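Local coordinates for protein TOXN (Pectobacterium atrosepticum, PDB 2XDB) that acts as the toxin of a type III toxin-antitoxin system, an endoribonuclease that cleaves within AAA(U/G) sequences and binds the ToxI RNA, at residues A[55-60]-A[81-86]; A[20-25]-A[33-38]; A[64-69]-A[132-137]. All coordinates share one frame; numbering follows the deposited sequence.

Contact 1 of 3, residues A[55-60]-A[81-86]; sequences KKWHNN and LGLINL. With nucleotides of chain B.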
loop_
_atom_site.group_PDB
_atom_site.type_symbol
_atom_site.label_atom_id
_atom_site.label_comp_id
_atom_site.label_asym_id
_atom_site.label_seq_id
_atom_site.Cartn_x
_atom_site.Cartn_y
_atom_site.Cartn_z
ATOM N N LYS A 55 2.594 7.382 12.987
ATOM C CA LYS A 55 3.210 6.813 14.170
ATOM C C LYS A 55 4.452 7.639 14.440
ATOM O O LYS A 55 4.959 8.305 13.541
ATOM C CB LYS A 55 3.581 5.355 13.934
ATOM C CG LYS A 55 2.397 4.421 14.021
ATOM C CD LYS A 55 2.406 3.402 12.895
ATOM C CE LYS A 55 1.058 2.688 12.757
ATOM N NZ LYS A 55 -0.057 3.605 12.353
ATOM N N LYS A 56 4.942 7.604 15.670
ATOM C CA LYS A 56 6.081 8.426 16.059
ATOM C C LYS A 56 7.316 8.203 15.175
ATOM O O LYS A 56 7.933 9.164 14.713
ATOM C CB LYS A 56 6.417 8.224 17.542
ATOM C CG LYS A 56 6.648 6.765 17.939
ATOM C CD LYS A 56 5.381 5.907 17.833
ATOM C CE LYS A 56 5.737 4.430 17.751
ATOM N NZ LYS A 56 4.523 3.583 17.711
ATOM N N TRP A 57 7.667 6.946 14.917
ATOM C CA TRP A 57 8.886 6.663 14.152
ATOM C C TRP A 57 8.921 7.259 12.742
ATOM O O TRP A 57 9.989 7.384 12.154
ATOM C CB TRP A 57 9.200 5.162 14.107
ATOM C CG TRP A 57 8.207 4.315 13.377
ATOM C CD1 TRP A 57 7.162 3.624 13.921
ATOM C CD2 TRP A 57 8.177 4.040 11.970
ATOM N NE1 TRP A 57 6.480 2.941 12.942
ATOM C CE2 TRP A 57 7.081 3.181 11.733
ATOM C CE3 TRP A 57 8.967 4.438 10.883
ATOM C CZ2 TRP A 57 6.754 2.718 10.456
ATOM C CZ3 TRP A 57 8.643 3.971 9.616
ATOM C CH2 TRP A 57 7.547 3.123 9.416
ATOM N N HIS A 58 7.761 7.631 12.207
ATOM C CA HIS A 58 7.696 8.197 10.862
ATOM C C HIS A 58 8.535 9.459 10.751
ATOM O O HIS A 58 8.985 9.820 9.668
ATOM C CB HIS A 58 6.252 8.509 10.456
ATOM C CG HIS A 58 5.379 7.301 10.346
ATOM N ND1 HIS A 58 4.003 7.377 10.309
ATOM C CD2 HIS A 58 5.688 5.984 10.278
ATOM C CE1 HIS A 58 3.501 6.158 10.226
ATOM N NE2 HIS A 58 4.502 5.295 10.205
ATOM N N ASN A 59 8.742 10.138 11.870
ATOM C CA ASN A 59 9.504 11.373 11.847
ATOM C C ASN A 59 10.903 11.196 11.264
ATOM O O ASN A 59 11.510 12.157 10.799
ATOM C CB ASN A 59 9.578 11.977 13.246
ATOM C CG ASN A 59 8.231 12.470 13.734
ATOM O OD1 ASN A 59 7.297 12.643 12.948
ATOM N ND2 ASN A 59 8.124 12.707 15.039
ATOM N N ASN A 60 11.398 9.962 11.268
ATOM C CA ASN A 60 12.753 9.676 10.792
ATOM C C ASN A 60 12.866 9.102 9.378
ATOM O O ASN A 60 13.921 8.599 8.998
ATOM C CB ASN A 60 13.463 8.737 11.762
ATOM C CG ASN A 60 13.636 9.342 13.127
ATOM O OD1 ASN A 60 13.612 8.638 14.136
ATOM N ND2 ASN A 60 13.807 10.659 13.171
ATOM N N LEU A 81 -0.414 13.103 6.853
ATOM C CA LEU A 81 -1.509 12.206 6.535
ATOM C C LEU A 81 -1.020 10.769 6.441
ATOM O O LEU A 81 -1.469 10.008 5.577
ATOM C CB LEU A 81 -2.120 12.608 5.198
ATOM C CG LEU A 81 -3.214 13.666 5.115
ATOM C CD1 LEU A 81 -3.366 14.422 6.415
ATOM C CD2 LEU A 81 -2.924 14.597 3.970
ATOM N N GLY A 82 -0.091 10.396 7.316
ATOM C CA GLY A 82 0.391 9.029 7.351
ATOM C C GLY A 82 1.318 8.753 6.183
ATOM O O GLY A 82 1.918 9.679 5.640
ATOM N N LEU A 83 1.448 7.488 5.794
ATOM C CA LEU A 83 2.398 7.129 4.755
ATOM C C LEU A 83 1.995 5.872 4.037
ATOM O O LEU A 83 1.251 5.069 4.577
ATOM C CB LEU A 83 3.807 6.972 5.329
ATOM C CG LEU A 83 4.106 5.858 6.330
ATOM C CD1 LEU A 83 4.159 4.511 5.637
ATOM C CD2 LEU A 83 5.435 6.153 7.006
ATOM N N ILE A 84 2.480 5.721 2.806
ATOM C CA ILE A 84 2.284 4.506 2.035
ATOM C C ILE A 84 3.424 3.565 2.395
ATOM O O ILE A 84 4.591 3.914 2.231
ATOM C CB ILE A 84 2.352 4.791 0.539
ATOM C CG1 ILE A 84 1.302 5.814 0.126
ATOM C CG2 ILE A 84 2.162 3.520 -0.251
ATOM C CD1 ILE A 84 1.391 6.192 -1.358
ATOM N N ASN A 85 3.104 2.384 2.907
ATOM C CA ASN A 85 4.153 1.461 3.322
ATOM C C ASN A 85 4.602 0.550 2.179
ATOM O O ASN A 85 4.257 -0.634 2.126
ATOM C CB ASN A 85 3.705 0.652 4.524
ATOM C CG ASN A 85 4.688 0.726 5.666
ATOM O OD1 ASN A 85 5.890 0.900 5.461
ATOM N ND2 ASN A 85 4.183 0.594 6.883
ATOM N N LEU A 86 5.367 1.120 1.256
ATOM C CA LEU A 86 5.813 0.396 0.083
ATOM C C LEU A 86 6.471 -0.961 0.390
ATOM O O LEU A 86 6.323 -1.909 -0.379
ATOM C CB LEU A 86 6.762 1.272 -0.740
ATOM C CG LEU A 86 6.115 2.539 -1.276
ATOM C CD1 LEU A 86 7.155 3.411 -1.922
ATOM C CD2 LEU A 86 4.991 2.204 -2.257
ATOM P P C B 4 13.375 1.602 12.009
ATOM O OP1 C B 4 13.536 0.130 11.917
ATOM O OP2 C B 4 14.346 2.384 12.813
ATOM O "O5'" C B 4 13.223 2.237 10.563
ATOM C "C5'" C B 4 12.598 3.498 10.345
ATOM C "C4'" C B 4 13.346 4.287 9.300
ATOM O "O4'" C B 4 13.904 5.475 9.923
ATOM C "C3'" C B 4 14.525 3.549 8.663
ATOM O "O3'" C B 4 14.729 4.042 7.338
ATOM C "C2'" C B 4 15.690 3.994 9.538
ATOM O "O2'" C B 4 16.962 3.864 8.932
ATOM C "C1'" C B 4 15.313 5.451 9.811
ATOM N N1 C B 4 15.846 5.989 11.081
ATOM C C2 C B 4 16.471 7.235 11.061
ATOM O O2 C B 4 16.552 7.845 9.986
ATOM N N3 C B 4 16.968 7.746 12.209
ATOM C C4 C B 4 16.855 7.057 13.346
ATOM N N4 C B 4 17.361 7.604 14.451
ATOM C C5 C B 4 16.221 5.782 13.400
ATOM C C6 C B 4 15.735 5.291 12.252
ATOM P P U B 3 9.437 -2.109 10.458
ATOM O OP1 U B 3 8.523 -1.529 9.445
ATOM O OP2 U B 3 10.366 -3.192 10.061
ATOM O "O5'" U B 3 10.163 -0.937 11.240
ATOM C "C5'" U B 3 9.432 0.259 11.463
ATOM C "C4'" U B 3 9.732 0.855 12.812
ATOM O "O4'" U B 3 9.061 0.107 13.855
ATOM C "C3'" U B 3 11.188 0.834 13.227
ATOM O "O3'" U B 3 11.920 1.879 12.620
ATOM C "C2'" U B 3 11.090 0.951 14.741
ATOM O "O2'" U B 3 10.813 2.291 15.114
ATOM C "C1'" U B 3 9.841 0.123 15.031
ATOM N N1 U B 3 10.138 -1.268 15.414
ATOM C C2 U B 3 9.128 -1.965 16.045
ATOM O O2 U B 3 8.032 -1.483 16.284
ATOM N N3 U B 3 9.441 -3.253 16.384
ATOM C C4 U B 3 10.638 -3.896 16.163
ATOM O O4 U B 3 10.757 -5.063 16.533
ATOM C C5 U B 3 11.637 -3.105 15.507
ATOM C C6 U B 3 11.359 -1.845 15.163
ATOM P P U B 2 4.140 -0.253 12.351
ATOM O OP1 U B 2 4.940 0.674 13.173
ATOM O OP2 U B 2 3.528 0.227 11.089
ATOM O "O5'" U B 2 5.016 -1.541 12.080
ATOM C "C5'" U B 2 5.730 -2.200 13.111
ATOM C "C4'" U B 2 6.411 -3.430 12.571
ATOM O "O4'" U B 2 5.426 -4.422 12.179
ATOM C "C3'" U B 2 7.236 -3.208 11.318
ATOM O "O3'" U B 2 8.516 -2.697 11.616
ATOM C "C2'" U B 2 7.277 -4.593 10.706
ATOM O "O2'" U B 2 8.213 -5.383 11.414
ATOM C "C1'" U B 2 5.881 -5.116 11.034
ATOM N N1 U B 2 4.876 -4.935 9.962
ATOM C C2 U B 2 4.814 -5.867 8.954
ATOM O O2 U B 2 5.569 -6.812 8.903
ATOM N N3 U B 2 3.853 -5.650 8.004
ATOM C C4 U B 2 2.946 -4.613 7.964
ATOM O O4 U B 2 2.123 -4.544 7.049
ATOM C C5 U B 2 3.067 -3.693 9.046
ATOM C C6 U B 2 3.999 -3.883 9.983
#
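H58 and L83 make a clear CH-pi contact: the CD2 methyl of L83 sits over the imidazole face, 3.4 Å from the centroid of the H58 ring and only 15° off its normal. On L83, chi1 of 65° sets CG between the backbone N and the carbonyl carbon, and chi2 of 74° then directs CD2 to the ring. The same methyl reaches W57 more loosely and obliquely, with L83 CD2 4.4 Å from W57 CH2.

One layer out, H58 turns the CD2 edge of its ring onto the centre of the indole face of W57, while W57 CE3 lies at the imidazole edge. The opposite indole face carries RNA, with C4' of U3 of chain B over the ring centre. At the indole edge, W57 NE1 donates a hydrogen bond of 2.8 Å to OP1 of U2 of chain B. L83 thus backs H58, and the rim of H58 in turn backs the indole whose far face carries the ribose.

Behind them, L83 is fixed by backbone bonding to T52 of the adjacent strand. K55 lays CB over the other imidazole face, toward its rim, and its NZ is held by T52 OG1 and S53 O. The whole is an RNA-backbone site, in which a 3-10 turn beside an antiparallel sheet offers an indole to a sugar and a phosphate rather than to a base.

Contact 2 of 3, residues A[20-25]-A[33-38]; sequences KVPNSE and KAFIGI. With nucleotides of chain B.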
loop_
_atom_site.group_PDB
_atom_site.type_symbol
_atom_site.label_atom_id
_atom_site.label_comp_id
_atom_site.label_asym_id
_atom_site.label_seq_id
_atom_site.Cartn_x
_atom_site.Cartn_y
_atom_site.Cartn_z
ATOM N N LYS A 20 5.033 -10.851 6.894
ATOM C CA LYS A 20 5.148 -9.402 6.759
ATOM C C LYS A 20 4.016 -8.807 5.940
ATOM O O LYS A 20 3.804 -7.600 5.975
ATOM C CB LYS A 20 6.492 -9.005 6.162
ATOM C CG LYS A 20 7.618 -9.026 7.178
ATOM C CD LYS A 20 8.965 -8.983 6.504
ATOM C CE LYS A 20 10.052 -9.450 7.448
ATOM N NZ LYS A 20 11.344 -9.675 6.724
ATOM N N VAL A 21 3.296 -9.646 5.200
ATOM C CA VAL A 21 2.106 -9.194 4.493
ATOM C C VAL A 21 1.246 -8.440 5.494
ATOM O O VAL A 21 1.088 -8.883 6.626
ATOM C CB VAL A 21 1.296 -10.387 3.964
ATOM C CG1 VAL A 21 -0.137 -9.977 3.668
ATOM C CG2 VAL A 21 1.972 -11.004 2.749
ATOM N N PRO A 22 0.683 -7.296 5.091
ATOM C CA PRO A 22 -0.029 -6.448 6.058
ATOM C C PRO A 22 -1.303 -7.051 6.649
ATOM O O PRO A 22 -2.059 -7.695 5.918
ATOM C CB PRO A 22 -0.378 -5.202 5.248
ATOM C CG PRO A 22 -0.176 -5.576 3.827
ATOM C CD PRO A 22 0.851 -6.642 3.788
ATOM N N ASN A 23 -1.527 -6.831 7.948
ATOM C CA ASN A 23 -2.798 -7.151 8.595
ATOM C C ASN A 23 -3.962 -6.461 7.913
ATOM O O ASN A 23 -3.903 -5.275 7.644
ATOM C CB ASN A 23 -2.788 -6.726 10.060
ATOM C CG ASN A 23 -1.796 -7.498 10.873
ATOM O OD1 ASN A 23 -1.245 -8.493 10.404
ATOM N ND2 ASN A 23 -1.546 -7.043 12.097
ATOM N N SER A 24 -5.034 -7.199 7.656
ATOM C CA SER A 24 -6.157 -6.648 6.917
ATOM C C SER A 24 -7.295 -6.294 7.856
ATOM O O SER A 24 -8.013 -5.317 7.638
ATOM C CB SER A 24 -6.631 -7.638 5.850
ATOM O OG SER A 24 -7.638 -7.070 5.027
ATOM N N GLU A 25 -7.464 -7.078 8.911
ATOM C CA GLU A 25 -8.595 -6.845 9.797
ATOM C C GLU A 25 -8.257 -6.775 11.277
ATOM O O GLU A 25 -7.374 -7.470 11.765
ATOM C CB GLU A 25 -9.718 -7.845 9.521
ATOM C CG GLU A 25 -10.745 -7.284 8.548
ATOM C CD GLU A 25 -11.463 -8.353 7.761
ATOM O OE1 GLU A 25 -11.304 -9.546 8.105
ATOM O OE2 GLU A 25 -12.182 -7.996 6.797
ATOM N N LYS A 33 -8.660 -1.693 6.323
ATOM C CA LYS A 33 -7.341 -1.280 5.850
ATOM C C LYS A 33 -7.435 -0.888 4.399
ATOM O O LYS A 33 -7.946 -1.661 3.594
ATOM C CB LYS A 33 -6.344 -2.428 5.973
ATOM C CG LYS A 33 -5.043 -2.043 6.650
ATOM C CD LYS A 33 -3.961 -1.773 5.657
ATOM C CE LYS A 33 -2.615 -1.865 6.331
ATOM N NZ LYS A 33 -2.537 -0.895 7.435
ATOM N N ALA A 34 -6.938 0.298 4.062
ATOM C CA ALA A 34 -6.954 0.766 2.675
ATOM C C ALA A 34 -5.591 0.646 2.004
ATOM O O ALA A 34 -4.561 0.898 2.634
ATOM C CB ALA A 34 -7.435 2.201 2.608
ATOM N N PHE A 35 -5.600 0.273 0.723
ATOM C CA PHE A 35 -4.389 0.198 -0.094
ATOM C C PHE A 35 -4.427 1.217 -1.235
ATOM O O PHE A 35 -5.501 1.735 -1.558
ATOM C CB PHE A 35 -4.222 -1.205 -0.659
ATOM C CG PHE A 35 -4.065 -2.267 0.384
ATOM C CD1 PHE A 35 -2.856 -2.911 0.557
ATOM C CD2 PHE A 35 -5.137 -2.635 1.189
ATOM C CE1 PHE A 35 -2.711 -3.908 1.523
ATOM C CE2 PHE A 35 -5.000 -3.623 2.148
ATOM C CZ PHE A 35 -3.786 -4.258 2.315
ATOM N N ILE A 36 -3.264 1.498 -1.841
ATOM C CA ILE A 36 -3.161 2.439 -2.971
ATOM C C ILE A 36 -2.960 1.786 -4.348
ATOM O O ILE A 36 -2.189 0.842 -4.501
ATOM C CB ILE A 36 -2.069 3.495 -2.761
ATOM C CG1 ILE A 36 -2.243 4.121 -1.408
ATOM C CG2 ILE A 36 -2.270 4.655 -3.726
ATOM C CD1 ILE A 36 -3.484 4.962 -1.384
ATOM N N GLY A 37 -3.594 2.405 -5.345
ATOM C CA GLY A 37 -4.069 1.777 -6.564
ATOM C C GLY A 37 -3.165 1.494 -7.730
ATOM O O GLY A 37 -3.287 2.067 -8.789
ATOM N N ILE A 38 -2.308 0.521 -7.544
ATOM C CA ILE A 38 -1.409 0.037 -8.575
ATOM C C ILE A 38 -0.199 0.892 -8.706
ATOM O O ILE A 38 -0.059 1.775 -9.549
ATOM C CB ILE A 38 -2.021 -0.287 -9.879
ATOM C CG1 ILE A 38 -3.172 -1.258 -9.661
ATOM C CG2 ILE A 38 -0.993 -1.076 -10.658
ATOM C CD1 ILE A 38 -3.264 -2.263 -10.771
ATOM O "O5'" A B 1 0.215 -0.958 10.792
ATOM C "C5'" A B 1 -0.124 -0.775 12.160
ATOM C "C4'" A B 1 0.655 -1.711 13.051
ATOM O "O4'" A B 1 0.083 -3.044 12.992
ATOM C "C3'" A B 1 2.118 -1.903 12.688
ATOM O "O3'" A B 1 2.928 -0.859 13.192
ATOM C "C2'" A B 1 2.433 -3.267 13.289
ATOM O "O2'" A B 1 2.677 -3.158 14.680
ATOM C "C1'" A B 1 1.107 -4.004 13.121
ATOM N N9 A B 1 1.086 -4.917 11.959
ATOM C C8 A B 1 0.266 -4.894 10.861
ATOM N N7 A B 1 0.498 -5.868 10.013
ATOM C C5 A B 1 1.538 -6.589 10.589
ATOM C C6 A B 1 2.254 -7.743 10.196
ATOM N N6 A B 1 2.044 -8.430 9.075
ATOM N N1 A B 1 3.230 -8.188 11.012
ATOM C C2 A B 1 3.466 -7.518 12.142
ATOM N N3 A B 1 2.871 -6.431 12.620
ATOM C C4 A B 1 1.903 -6.011 11.789
ATOM P P U B 2 4.140 -0.253 12.351
ATOM O OP1 U B 2 4.940 0.674 13.173
ATOM O OP2 U B 2 3.528 0.227 11.089
ATOM O "O5'" U B 2 5.016 -1.541 12.080
ATOM C "C5'" U B 2 5.730 -2.200 13.111
ATOM C "C4'" U B 2 6.411 -3.430 12.571
ATOM O "O4'" U B 2 5.426 -4.422 12.179
ATOM C "C3'" U B 2 7.236 -3.208 11.318
ATOM O "O3'" U B 2 8.516 -2.697 11.616
ATOM C "C2'" U B 2 7.277 -4.593 10.706
ATOM O "O2'" U B 2 8.213 -5.383 11.414
ATOM C "C1'" U B 2 5.881 -5.116 11.034
ATOM N N1 U B 2 4.876 -4.935 9.962
ATOM C C2 U B 2 4.814 -5.867 8.954
ATOM O O2 U B 2 5.569 -6.812 8.903
ATOM N N3 U B 2 3.853 -5.650 8.004
ATOM C C4 U B 2 2.946 -4.613 7.964
ATOM O O4 U B 2 2.123 -4.544 7.049
ATOM C C5 U B 2 3.067 -3.693 9.046
ATOM C C6 U B 2 3.999 -3.883 9.983
HETATM O O HOH W 1 -2.204 -3.473 9.268
HETATM O O HOH W 2 -8.259 -4.403 2.920
#
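P22 packs its ring against the edge of F35, with P22 CG close to the plane of the phenyl group and 3.8 Å from F35 CE1. This is the principal apolar touch between the segments. F35 also leans on P50 and I6 of the flanking strands, and P22 on F88 and I90, so the proline is wedged over the sheet. The aliphatic part of K33 continues the packing: its bent chain runs alongside the carbonyls of N23 and S24, bringing K33 CG to 3.6 Å from N23 O.

No direct hydrogen bond joins the two segments, and water does the polar work. One water donates to N23 O at 3.0 Å and accepts a weak bond from K33 NZ, whose ammonium group is also bonded to L51 O. A second donates to K33 O at 2.8 Å and has a long, weak link to S24 OG.

Three backbone groups of 20-23 bond the RNA. K20 O receives N3 of U2 of chain B at 2.8 Å, almost straight at 176°. At the Hoogsteen edge of A1 of chain B, N23 N donates to N7 at 3.0 Å, and N6 gives a weak bond to V21 O. K15 NZ bonds both V21 O and N23 OD1, tying this edge to helix 8-17.

The pattern is consistent with recognition of these bases by an irregular loop, seated through P22 on F35 of the antiparallel sheet, with K33 just before that strand packing along N23 and S24.

Contact 3 of 3, residues A[64-69]-A[132-137]; sequences SSLSCF and SDTLRN. With nucleotides of chain B.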
loop_
_atom_site.group_PDB
_atom_site.type_symbol
_atom_site.label_atom_id
_atom_site.label_comp_id
_atom_site.label_asym_id
_atom_site.label_seq_id
_atom_site.Cartn_x
_atom_site.Cartn_y
_atom_site.Cartn_z
ATOM N N SER A 64 13.971 10.654 0.583
ATOM C CA SER A 64 14.691 9.796 -0.353
ATOM C C SER A 64 14.404 8.313 -0.119
ATOM O O SER A 64 14.901 7.457 -0.861
ATOM C CB SER A 64 16.206 10.083 -0.324
ATOM O OG SER A 64 16.934 9.105 0.424
ATOM N N SER A 65 13.586 8.023 0.891
ATOM C CA SER A 65 13.357 6.645 1.329
ATOM C C SER A 65 12.582 5.789 0.353
ATOM O O SER A 65 11.594 6.231 -0.244
ATOM C CB SER A 65 12.630 6.592 2.665
ATOM O OG SER A 65 12.430 5.239 3.026
ATOM N N LEU A 66 13.035 4.546 0.228
ATOM C CA LEU A 66 12.432 3.570 -0.668
ATOM C C LEU A 66 11.319 2.758 0.016
ATOM O O LEU A 66 10.435 2.227 -0.652
ATOM C CB LEU A 66 13.518 2.624 -1.188
ATOM C CG LEU A 66 13.782 2.661 -2.685
ATOM C CD1 LEU A 66 12.890 3.696 -3.325
ATOM C CD2 LEU A 66 15.235 2.947 -2.968
ATOM N N SER A 67 11.370 2.665 1.342
ATOM C CA SER A 67 10.424 1.858 2.104
ATOM C C SER A 67 9.071 2.540 2.289
ATOM O O SER A 67 8.027 1.894 2.350
ATOM C CB SER A 67 11.007 1.565 3.480
ATOM O OG SER A 67 12.367 1.206 3.360
ATOM N N CYS A 68 9.106 3.857 2.378
ATOM C CA CYS A 68 7.957 4.634 2.796
ATOM C C CYS A 68 7.836 5.846 1.906
ATOM O O CYS A 68 8.829 6.475 1.567
ATOM C CB CYS A 68 8.161 5.119 4.243
ATOM S SG CYS A 68 8.524 3.793 5.410
ATOM N N PHE A 69 6.618 6.189 1.535
ATOM C CA PHE A 69 6.383 7.487 0.953
ATOM C C PHE A 69 5.446 8.254 1.880
ATOM O O PHE A 69 4.280 7.880 2.034
ATOM C CB PHE A 69 5.793 7.341 -0.449
ATOM C CG PHE A 69 5.519 8.648 -1.123
ATOM C CD1 PHE A 69 6.543 9.361 -1.716
ATOM C CD2 PHE A 69 4.240 9.170 -1.156
ATOM C CE1 PHE A 69 6.294 10.575 -2.333
ATOM C CE2 PHE A 69 3.981 10.378 -1.781
ATOM C CZ PHE A 69 5.010 11.083 -2.368
ATOM N N SER A 132 8.582 2.348 -6.067
ATOM C CA SER A 132 8.143 0.960 -5.975
ATOM C C SER A 132 9.030 0.074 -6.832
ATOM O O SER A 132 9.471 -0.984 -6.399
ATOM C CB SER A 132 6.685 0.817 -6.399
ATOM O OG SER A 132 5.841 1.554 -5.534
ATOM N N ASP A 133 9.299 0.528 -8.049
ATOM C CA ASP A 133 10.100 -0.226 -8.991
ATOM C C ASP A 133 11.504 -0.435 -8.441
ATOM O O ASP A 133 12.051 -1.536 -8.517
ATOM C CB ASP A 133 10.157 0.498 -10.339
ATOM C CG ASP A 133 10.891 -0.306 -11.415
ATOM O OD1 ASP A 133 10.685 -1.535 -11.495
ATOM O OD2 ASP A 133 11.671 0.292 -12.192
ATOM N N THR A 134 12.093 0.614 -7.879
ATOM C CA THR A 134 13.470 0.506 -7.426
ATOM C C THR A 134 13.517 -0.344 -6.168
ATOM O O THR A 134 14.480 -1.065 -5.926
ATOM C CB THR A 134 14.109 1.880 -7.161
ATOM O OG1 THR A 134 13.992 2.698 -8.330
ATOM C CG2 THR A 134 15.579 1.728 -6.821
ATOM N N LEU A 135 12.457 -0.270 -5.376
ATOM C CA LEU A 135 12.382 -1.044 -4.148
ATOM C C LEU A 135 12.446 -2.523 -4.474
ATOM O O LEU A 135 13.257 -3.267 -3.911
ATOM C CB LEU A 135 11.105 -0.718 -3.385
ATOM C CG LEU A 135 10.830 -1.568 -2.157
ATOM C CD1 LEU A 135 11.936 -1.377 -1.143
ATOM C CD2 LEU A 135 9.479 -1.201 -1.563
ATOM N N ARG A 136 11.606 -2.945 -5.407
ATOM C CA ARG A 136 11.537 -4.356 -5.766
ATOM C C ARG A 136 12.843 -4.803 -6.417
ATOM O O ARG A 136 13.328 -5.894 -6.145
ATOM C CB ARG A 136 10.337 -4.604 -6.678
ATOM C CG ARG A 136 10.224 -5.980 -7.278
ATOM C CD ARG A 136 9.000 -6.027 -8.212
ATOM N NE ARG A 136 8.798 -7.346 -8.786
ATOM C CZ ARG A 136 9.346 -7.759 -9.921
ATOM N NH1 ARG A 136 10.115 -6.943 -10.623
ATOM N NH2 ARG A 136 9.122 -8.994 -10.358
ATOM N N ASN A 137 13.429 -3.957 -7.257
ATOM C CA ASN A 137 14.701 -4.305 -7.879
ATOM C C ASN A 137 15.775 -4.586 -6.832
ATOM O O ASN A 137 16.430 -5.623 -6.865
ATOM C CB ASN A 137 15.166 -3.203 -8.818
ATOM C CG ASN A 137 14.377 -3.170 -10.091
ATOM O OD1 ASN A 137 13.801 -4.181 -10.495
ATOM N ND2 ASN A 137 14.338 -2.004 -10.743
ATOM P P A B 5 14.261 3.267 6.010
ATOM O OP1 A B 5 13.539 4.286 5.209
ATOM O OP2 A B 5 13.562 2.024 6.409
ATOM O "O5'" A B 5 15.635 2.922 5.293
ATOM C "C5'" A B 5 16.694 2.210 5.912
ATOM C "C4'" A B 5 17.335 1.251 4.937
ATOM O "O4'" A B 5 16.486 1.086 3.771
ATOM C "C3'" A B 5 18.676 1.669 4.361
ATOM O "O3'" A B 5 19.748 1.365 5.226
ATOM C "C2'" A B 5 18.734 0.876 3.066
ATOM O "O2'" A B 5 19.039 -0.484 3.353
ATOM C "C1'" A B 5 17.276 0.945 2.614
ATOM N N9 A B 5 16.989 2.095 1.730
ATOM C C8 A B 5 16.027 3.059 1.922
ATOM N N7 A B 5 15.965 3.960 0.972
ATOM C C5 A B 5 16.948 3.556 0.082
ATOM C C6 A B 5 17.378 4.100 -1.137
ATOM N N6 A B 5 16.851 5.207 -1.683
ATOM N N1 A B 5 18.375 3.452 -1.779
ATOM C C2 A B 5 18.894 2.347 -1.231
ATOM N N3 A B 5 18.575 1.741 -0.094
ATOM C C4 A B 5 17.583 2.406 0.525
ATOM P P U B 21 17.308 0.513 -10.622
ATOM O OP1 U B 21 16.365 1.585 -10.195
ATOM O OP2 U B 21 17.252 -0.808 -9.944
ATOM O "O5'" U B 21 17.193 0.317 -12.196
ATOM C "C5'" U B 21 18.026 -0.612 -12.882
ATOM C "C4'" U B 21 18.476 -0.113 -14.238
ATOM O "O4'" U B 21 17.329 0.231 -15.067
ATOM C "C3'" U B 21 19.389 1.114 -14.245
ATOM O "O3'" U B 21 20.341 0.973 -15.302
ATOM C "C2'" U B 21 18.422 2.237 -14.610
ATOM O "O2'" U B 21 19.035 3.377 -15.168
ATOM C "C1'" U B 21 17.531 1.520 -15.622
ATOM N N1 U B 21 16.231 2.137 -16.025
ATOM C C2 U B 21 15.653 3.186 -15.321
ATOM O O2 U B 21 16.137 3.703 -14.328
ATOM N N3 U B 21 14.450 3.627 -15.831
ATOM C C4 U B 21 13.769 3.152 -16.937
ATOM O O4 U B 21 12.692 3.659 -17.266
ATOM C C5 U B 21 14.425 2.074 -17.608
ATOM C C6 U B 21 15.594 1.623 -17.138
#
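T134 and L66 meet through methyls, T134 CG2 lying 4.1 Å from L66 CD2. The threonine has this methyl anti to its own backbone nitrogen (chi1 -55° for OG1), which puts OG1 on a different course: it bonds S130 O one turn back in the helix, and OP1 of U21 of chain B also lies close by, 3.2 Å from T134 OG1. One proton cannot serve both fully, so the phosphate bond remains unsettled.

L135 supplies the larger share of the helix side. With CG trans to the main-chain nitrogen (chi1 174°), it spreads both methyls against the loop: L135 CD2 comes to 3.7 Å from L66 O, and L135 CD1 to 4.3 Å from L66 CB. L66 lies between the helix and the base of the adenosine at position 5 of chain B. Serines beside it bond the same nucleotide of chain B. S65 OG donates to its OP1 at 2.6 Å while accepting S67 N in an ST turn, S67 OG makes a weak bond to its OP2, and S64 O takes N6 of its base at 3.1 Å.

R136 turns to another side of the helix, where its NE forms a salt bridge with E154. N137 follows T134 toward U21 of chain B, and N137 ND2 makes a weak bond of 3.2 Å to OP2 of that nucleotide.

Helix 125-140 thus lies with S132 and L135 against L86 of strand 80-91, R136 against L40 and I42 of strand 35-42, and T134 and L135 facing the loop that leads into strand 69-73.

From the N terminus, contact 2 comes first, closing the short loop between helix 8-17 and strand 35-42 before the other two open. Contacts 1 and 3 then cross: 55-60 and 64-69 lie in succession in the same long loop, the first packing on strand 80-91 and closing a loop of 20 residues, the second on helix 125-140 and closing one of 62. All three meet around strand 80-91. I84 CD1 packs on I36 CG1 between contacts 1 and 2, whereas I84 N is probably hydrogen-bonded to F69 O of contact 3, and L86 packs on S132 and L135. Contacts 2 and 3 do not touch. Together they tie loops, sheet and helix together, and each touches nucleotides of chain B.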